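PDB 1UZB: 1-pyrroline-5-carboxylate dehydrogenase from Thermus thermophilus, which probably catalyses the NAD-dependent oxidation of the semialdehyde in equilibrium with 1-pyrroline-5-carboxylate to glutamate, a late step of proline breakdown. Local coordinates for residues R112-E117 / E130-V135; A118-E123 / V213-K218. All coordinates share one frame; numbering follows the deposited sequence.

Contact 1. Residues R112-E117 / E130-V135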
loop_
_atom_site.group_PDB
_atom_site.type_symbol
_atom_site.label_atom_id
_atom_site.label_comp_id
_atom_site.label_asym_id
_atom_site.label_seq_id
_atom_site.Cartn_x
_atom_site.Cartn_y
_atom_site.Cartn_z
ATOM N N ARG A 112 -17.505 32.490 -11.329
ATOM C CA ARG A 112 -18.168 33.685 -10.802
ATOM C C ARG A 112 -17.351 34.308 -9.671
ATOM O O ARG A 112 -17.866 35.095 -8.873
ATOM C CB ARG A 112 -19.569 33.339 -10.283
ATOM C CG ARG A 112 -20.553 32.944 -11.374
ATOM C CD ARG A 112 -21.946 32.691 -10.814
ATOM N NE ARG A 112 -22.526 33.882 -10.197
ATOM C CZ ARG A 112 -23.768 33.951 -9.726
ATOM N NH1 ARG A 112 -24.215 35.074 -9.179
ATOM N NH2 ARG A 112 -24.565 32.895 -9.803
ATOM N N LYS A 113 -16.069 33.962 -9.626
ATOM C CA LYS A 113 -15.166 34.437 -8.584
ATOM C C LYS A 113 -15.134 35.951 -8.368
ATOM O O LYS A 113 -15.335 36.420 -7.244
ATOM C CB LYS A 113 -13.752 33.917 -8.866
ATOM C CG LYS A 113 -12.728 34.224 -7.786
ATOM C CD LYS A 113 -11.600 33.196 -7.783
ATOM C CE LYS A 113 -10.937 33.055 -9.143
ATOM N NZ LYS A 113 -9.765 32.143 -9.070
ATOM N N ARG A 114 -14.888 36.719 -9.427
ATOM C CA ARG A 114 -14.818 38.170 -9.291
ATOM C C ARG A 114 -16.126 38.776 -8.775
ATOM O O ARG A 114 -16.114 39.695 -7.950
ATOM C CB ARG A 114 -14.431 38.807 -10.630
ATOM C CG ARG A 114 -13.015 38.472 -11.114
ATOM C CD ARG A 114 -11.933 39.151 -10.269
ATOM N NE ARG A 114 -11.358 38.275 -9.247
ATOM C CZ ARG A 114 -10.490 37.298 -9.495
ATOM N NH1 ARG A 114 -10.084 37.060 -10.736
ATOM N NH2 ARG A 114 -10.014 36.562 -8.498
ATOM N N GLU A 115 -17.249 38.259 -9.259
ATOM C CA GLU A 115 -18.558 38.740 -8.828
ATOM C C GLU A 115 -18.754 38.498 -7.330
ATOM O O GLU A 115 -19.213 39.379 -6.603
ATOM C CB GLU A 115 -19.665 38.019 -9.597
ATOM C CG GLU A 115 -21.059 38.550 -9.315
ATOM C CD GLU A 115 -22.149 37.585 -9.739
ATOM O OE1 GLU A 115 -21.913 36.781 -10.667
ATOM O OE2 GLU A 115 -23.248 37.634 -9.147
ATOM N N LEU A 116 -18.417 37.294 -6.875
ATOM C CA LEU A 116 -18.565 36.960 -5.462
ATOM C C LEU A 116 -17.638 37.811 -4.593
ATOM O O LEU A 116 -18.036 38.275 -3.528
ATOM C CB LEU A 116 -18.299 35.468 -5.242
ATOM C CG LEU A 116 -19.373 34.542 -5.828
ATOM C CD1 LEU A 116 -18.916 33.098 -5.728
ATOM C CD2 LEU A 116 -20.693 34.744 -5.093
ATOM N N GLU A 117 -16.409 38.024 -5.056
ATOM C CA GLU A 117 -15.457 38.842 -4.315
ATOM C C GLU A 117 -15.984 40.271 -4.192
ATOM O O GLU A 117 -15.958 40.859 -3.111
ATOM C CB GLU A 117 -14.098 38.858 -5.022
ATOM C CG GLU A 117 -13.419 37.496 -5.119
ATOM C CD GLU A 117 -12.180 37.527 -5.990
ATOM O OE1 GLU A 117 -11.961 38.550 -6.671
ATOM O OE2 GLU A 117 -11.429 36.527 -6.001
ATOM N N GLU A 130 -8.784 40.208 0.861
ATOM C CA GLU A 130 -9.533 39.472 1.875
ATOM C C GLU A 130 -10.730 38.816 1.180
ATOM O O GLU A 130 -11.088 37.675 1.480
ATOM C CB GLU A 130 -10.019 40.416 2.980
ATOM C CG GLU A 130 -8.933 40.909 3.940
ATOM C CD GLU A 130 -8.302 39.796 4.772
ATOM O OE1 GLU A 130 -8.992 38.797 5.073
ATOM O OE2 GLU A 130 -7.117 39.933 5.149
ATOM N N ALA A 131 -11.342 39.534 0.241
ATOM C CA ALA A 131 -12.479 38.996 -0.494
ATOM C C ALA A 131 -12.048 37.805 -1.355
ATOM O O ALA A 131 -12.725 36.780 -1.388
ATOM C CB ALA A 131 -13.103 40.082 -1.370
ATOM N N SER A 132 -10.917 37.936 -2.042
ATOM C CA SER A 132 -10.438 36.849 -2.891
ATOM C C SER A 132 -10.108 35.605 -2.067
ATOM O O SER A 132 -10.401 34.483 -2.482
ATOM C CB SER A 132 -9.209 37.296 -3.684
ATOM O OG SER A 132 -8.776 36.278 -4.566
ATOM N N ALA A 133 -9.504 35.795 -0.899
ATOM C CA ALA A 133 -9.159 34.661 -0.047
ATOM C C ALA A 133 -10.413 33.920 0.411
ATOM O O ALA A 133 -10.421 32.694 0.503
ATOM C CB ALA A 133 -8.361 35.138 1.166
ATOM N N ASP A 134 -11.469 34.678 0.692
ATOM C CA ASP A 134 -12.744 34.133 1.153
ATOM C C ASP A 134 -13.334 33.216 0.076
ATOM O O ASP A 134 -13.632 32.049 0.332
ATOM C CB ASP A 134 -13.697 35.301 1.463
ATOM C CG ASP A 134 -14.959 34.877 2.199
ATOM O OD1 ASP A 134 -15.565 33.852 1.829
ATOM O OD2 ASP A 134 -15.362 35.600 3.138
ATOM N N VAL A 135 -13.491 33.738 -1.136
ATOM C CA VAL A 135 -14.053 32.942 -2.220
ATOM C C VAL A 135 -13.164 31.744 -2.565
ATOM O O VAL A 135 -13.668 30.651 -2.853
ATOM C CB VAL A 135 -14.280 33.810 -3.475
ATOM C CG1 VAL A 135 -14.831 32.956 -4.607
ATOM C CG2 VAL A 135 -15.261 34.938 -3.148
#
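Val135 and Glu117 meet where helices 113-124 and 128-149 pack together, the methyl CG2 of the valine resting 3.7 Å from CG of the glutamate, with the two side chains crossing at about a right angle. CG2 does double duty, because it lies equally close to CB of Leu116. The other branch, CG1, stands anti to the backbone N (chi1 178°), which turns it to CG of Lys113, 4.0 Å off. Val135 thus fits among three side chains of 112-117; the ammonium of Lys113 goes on to a salt bridge with Glu9.

Glu117 spends its aliphatic part on packing and its carboxylate on polar bonds. Its extended chain runs past the backbone of Ser132, and in the serine conformer given here OE2 accepts a hydrogen bond of 3.0 Å from Ser132 OG. The hydroxyl comes in from above the carboxylate plane, while NH2 of Arg114 reaches the same oxygen from the opposite face. Arg114 grips the carboxylate side-on: NE donates to OE1 at 2.7 Å and an almost straight 174°, with OE1 in the guanidinium plane although NE lies above the carboxylate plane, and NH2 serves OE2. The arginine's two nitrogens, joined by the serine in this conformer, limit the rotation of the buried carboxylate, and the arginine's charge probably keeps it ionised. Ser132 OG also accepts from the backbone N of Glu12, ahead of helix 17-32.

Ala131 sets its methyl against the backbone, with CB 3.4 Å from Glu117 O. This is plain packing of two consecutive helices joined by a short connection, their local axes 9.0 Å apart and at 121°, in a protein of the aldehyde dehydrogenase family; helix 17-32 touches Arg114 and Glu117, and helix 213-226 touches Leu116.

Contact 2. Residues A118-E123 / V213-K218; sequences ATLVYE and VVVGAK
Glu123 reaches from the segment 118-123 of helix 113-124 to the first turn of the helix that starts at Val213, and its carboxylate meets the amides there. From CB the chain leaves with CG anti to the backbone N (chi1 -165°) and stays extended, which carries CD over to the other helix, 3.5 Å from Val214 CB. At the tip the oxygens divide the work: OE1 accepts from Val214 N at 2.8 Å, and OE2 accepts from Val215 N at 2.9 Å. Both use their syn lone pairs, so the carboxylate faces the two amides as a fork. OE1 is also hydrogen-bonded to Ser55 OG, on strand 52-57.

One turn earlier, Thr119 lays CG2 against Val215, 4.0 Å from its CB, while Lys218 comes tip to tip with the threonine and NZ donates to OG1 at 2.7 Å. OG1 is also hydrogen-bonded to the carbonyl O of Glu115, and NZ forms a salt bridge with Glu33. Leu120 adds a looser apolar touch, CD2 to Val215 CG2.

With an alanine here instead of Glu123, the amides of Val214 and Val215 and the Ser55 hydroxyl would probably lose this acceptor, and a gap would open between the helices.

A carboxylate at the N-terminal end of a helix probably gains from the helix dipole, and it supplies acceptors to first-turn amides that have none within their own helix.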
loop_
_atom_site.group_PDB
_atom_site.type_symbol
_atom_site.label_atom_id
_atom_site.label_comp_id
_atom_site.label_asym_id
_atom_site.label_seq_id
_atom_site.Cartn_x
_atom_site.Cartn_y
_atom_site.Cartn_z
ATOM N N ALA A 118 -16.474 40.820 -5.303
ATOM C CA ALA A 118 -17.008 42.177 -5.318
ATOM C C ALA A 118 -18.207 42.305 -4.387
ATOM O O ALA A 118 -18.406 43.344 -3.754
ATOM C CB ALA A 118 -17.405 42.563 -6.736
ATOM N N THR A 119 -19.007 41.248 -4.299
ATOM C CA THR A 119 -20.178 41.273 -3.436
ATOM C C THR A 119 -19.725 41.317 -1.976
ATOM O O THR A 119 -20.344 41.981 -1.149
ATOM C CB THR A 119 -21.091 40.054 -3.684
ATOM O OG1 THR A 119 -21.455 40.014 -5.070
ATOM C CG2 THR A 119 -22.361 40.161 -2.853
ATOM N N LEU A 120 -18.635 40.622 -1.662
ATOM C CA LEU A 120 -18.094 40.629 -0.302
ATOM C C LEU A 120 -17.558 42.015 0.047
ATOM O O LEU A 120 -17.715 42.492 1.172
ATOM C CB LEU A 120 -16.960 39.609 -0.169
ATOM C CG LEU A 120 -17.367 38.137 -0.106
ATOM C CD1 LEU A 120 -16.119 37.273 -0.156
ATOM C CD2 LEU A 120 -18.155 37.866 1.169
ATOM N N VAL A 121 -16.902 42.649 -0.919
ATOM C CA VAL A 121 -16.356 43.983 -0.718
ATOM C C VAL A 121 -17.467 44.936 -0.283
ATOM O O VAL A 121 -17.342 45.639 0.721
ATOM C CB VAL A 121 -15.709 44.515 -2.023
ATOM C CG1 VAL A 121 -15.364 45.990 -1.877
ATOM C CG2 VAL A 121 -14.454 43.709 -2.347
ATOM N N TYR A 122 -18.563 44.943 -1.037
ATOM C CA TYR A 122 -19.683 45.826 -0.740
ATOM C C TYR A 122 -20.587 45.423 0.417
ATOM O O TYR A 122 -21.031 46.292 1.169
ATOM C CB TYR A 122 -20.542 46.028 -1.994
ATOM C CG TYR A 122 -19.880 46.889 -3.043
ATOM C CD1 TYR A 122 -19.591 46.385 -4.311
ATOM C CD2 TYR A 122 -19.522 48.207 -2.759
ATOM C CE1 TYR A 122 -18.960 47.174 -5.270
ATOM C CE2 TYR A 122 -18.891 49.002 -3.709
ATOM C CZ TYR A 122 -18.615 48.478 -4.960
ATOM O OH TYR A 122 -17.988 49.264 -5.899
ATOM N N GLU A 123 -20.857 44.128 0.580
ATOM C CA GLU A 123 -21.759 43.708 1.650
ATOM C C GLU A 123 -21.160 43.591 3.050
ATOM O O GLU A 123 -21.837 43.906 4.034
ATOM C CB GLU A 123 -22.460 42.390 1.304
ATOM C CG GLU A 123 -23.654 42.133 2.224
ATOM C CD GLU A 123 -24.458 40.893 1.874
ATOM O OE1 GLU A 123 -25.648 40.845 2.260
ATOM O OE2 GLU A 123 -23.908 39.969 1.233
ATOM N N VAL A 213 -26.672 38.292 3.905
ATOM C CA VAL A 213 -27.716 37.542 3.213
ATOM C C VAL A 213 -27.629 37.593 1.682
ATOM O O VAL A 213 -28.018 36.641 1.005
ATOM C CB VAL A 213 -29.125 38.023 3.637
ATOM C CG1 VAL A 213 -29.348 37.727 5.108
ATOM C CG2 VAL A 213 -29.279 39.512 3.360
ATOM N N VAL A 214 -27.117 38.688 1.127
ATOM C CA VAL A 214 -27.031 38.787 -0.326
ATOM C C VAL A 214 -26.022 37.820 -0.927
ATOM O O VAL A 214 -26.325 37.122 -1.895
ATOM C CB VAL A 214 -26.682 40.221 -0.785
ATOM C CG1 VAL A 214 -26.464 40.249 -2.294
ATOM C CG2 VAL A 214 -27.810 41.171 -0.411
ATOM N N VAL A 215 -24.820 37.770 -0.367
ATOM C CA VAL A 215 -23.828 36.859 -0.914
ATOM C C VAL A 215 -24.247 35.402 -0.691
ATOM O O VAL A 215 -23.896 34.522 -1.478
ATOM C CB VAL A 215 -22.422 37.123 -0.328
ATOM C CG1 VAL A 215 -22.328 36.600 1.095
ATOM C CG2 VAL A 215 -21.374 36.492 -1.228
ATOM N N GLY A 216 -25.004 35.152 0.375
ATOM C CA GLY A 216 -25.482 33.806 0.632
ATOM C C GLY A 216 -26.457 33.405 -0.465
ATOM O O GLY A 216 -26.476 32.257 -0.918
ATOM N N ALA A 217 -27.273 34.360 -0.898
ATOM C CA ALA A 217 -28.230 34.100 -1.963
ATOM C C ALA A 217 -27.486 33.777 -3.258
ATOM O O ALA A 217 -27.889 32.888 -4.002
ATOM C CB ALA A 217 -29.137 35.307 -2.164
ATOM N N LYS A 218 -26.394 34.493 -3.521
ATOM C CA LYS A 218 -25.620 34.245 -4.731
ATOM C C LYS A 218 -24.989 32.858 -4.701
ATOM O O LYS A 218 -24.841 32.218 -5.742
ATOM C CB LYS A 218 -24.552 35.327 -4.925
ATOM C CG LYS A 218 -25.142 36.689 -5.248
ATOM C CD LYS A 218 -24.071 37.689 -5.652
ATOM C CE LYS A 218 -24.689 39.017 -6.058
ATOM N NZ LYS A 218 -23.676 39.934 -6.641
#

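Helix 113-124 is common to both contacts: its opening turn packs on helix 128-149 in contact 1, and the following turns face helix 213-226 in contact 2. The centres lie about 9 Å apart, on the same side of the chain's centre. Along the sequence the segments alternate, 112-117, 118-123, 130-135, then 213-218, so one helix joins a near neighbour to one some 90 residues on. Leu120 bridges the two, its CD1 lying 3.5 Å from Asp134 CB and 3.9 Å from Val135 CG2, and a weak, long ion pair links Glu115 to Lys218. Helix 113-124 thus packs against both 128-149 and 213-226 in a buried region of this aldehyde dehydrogenase-family protein.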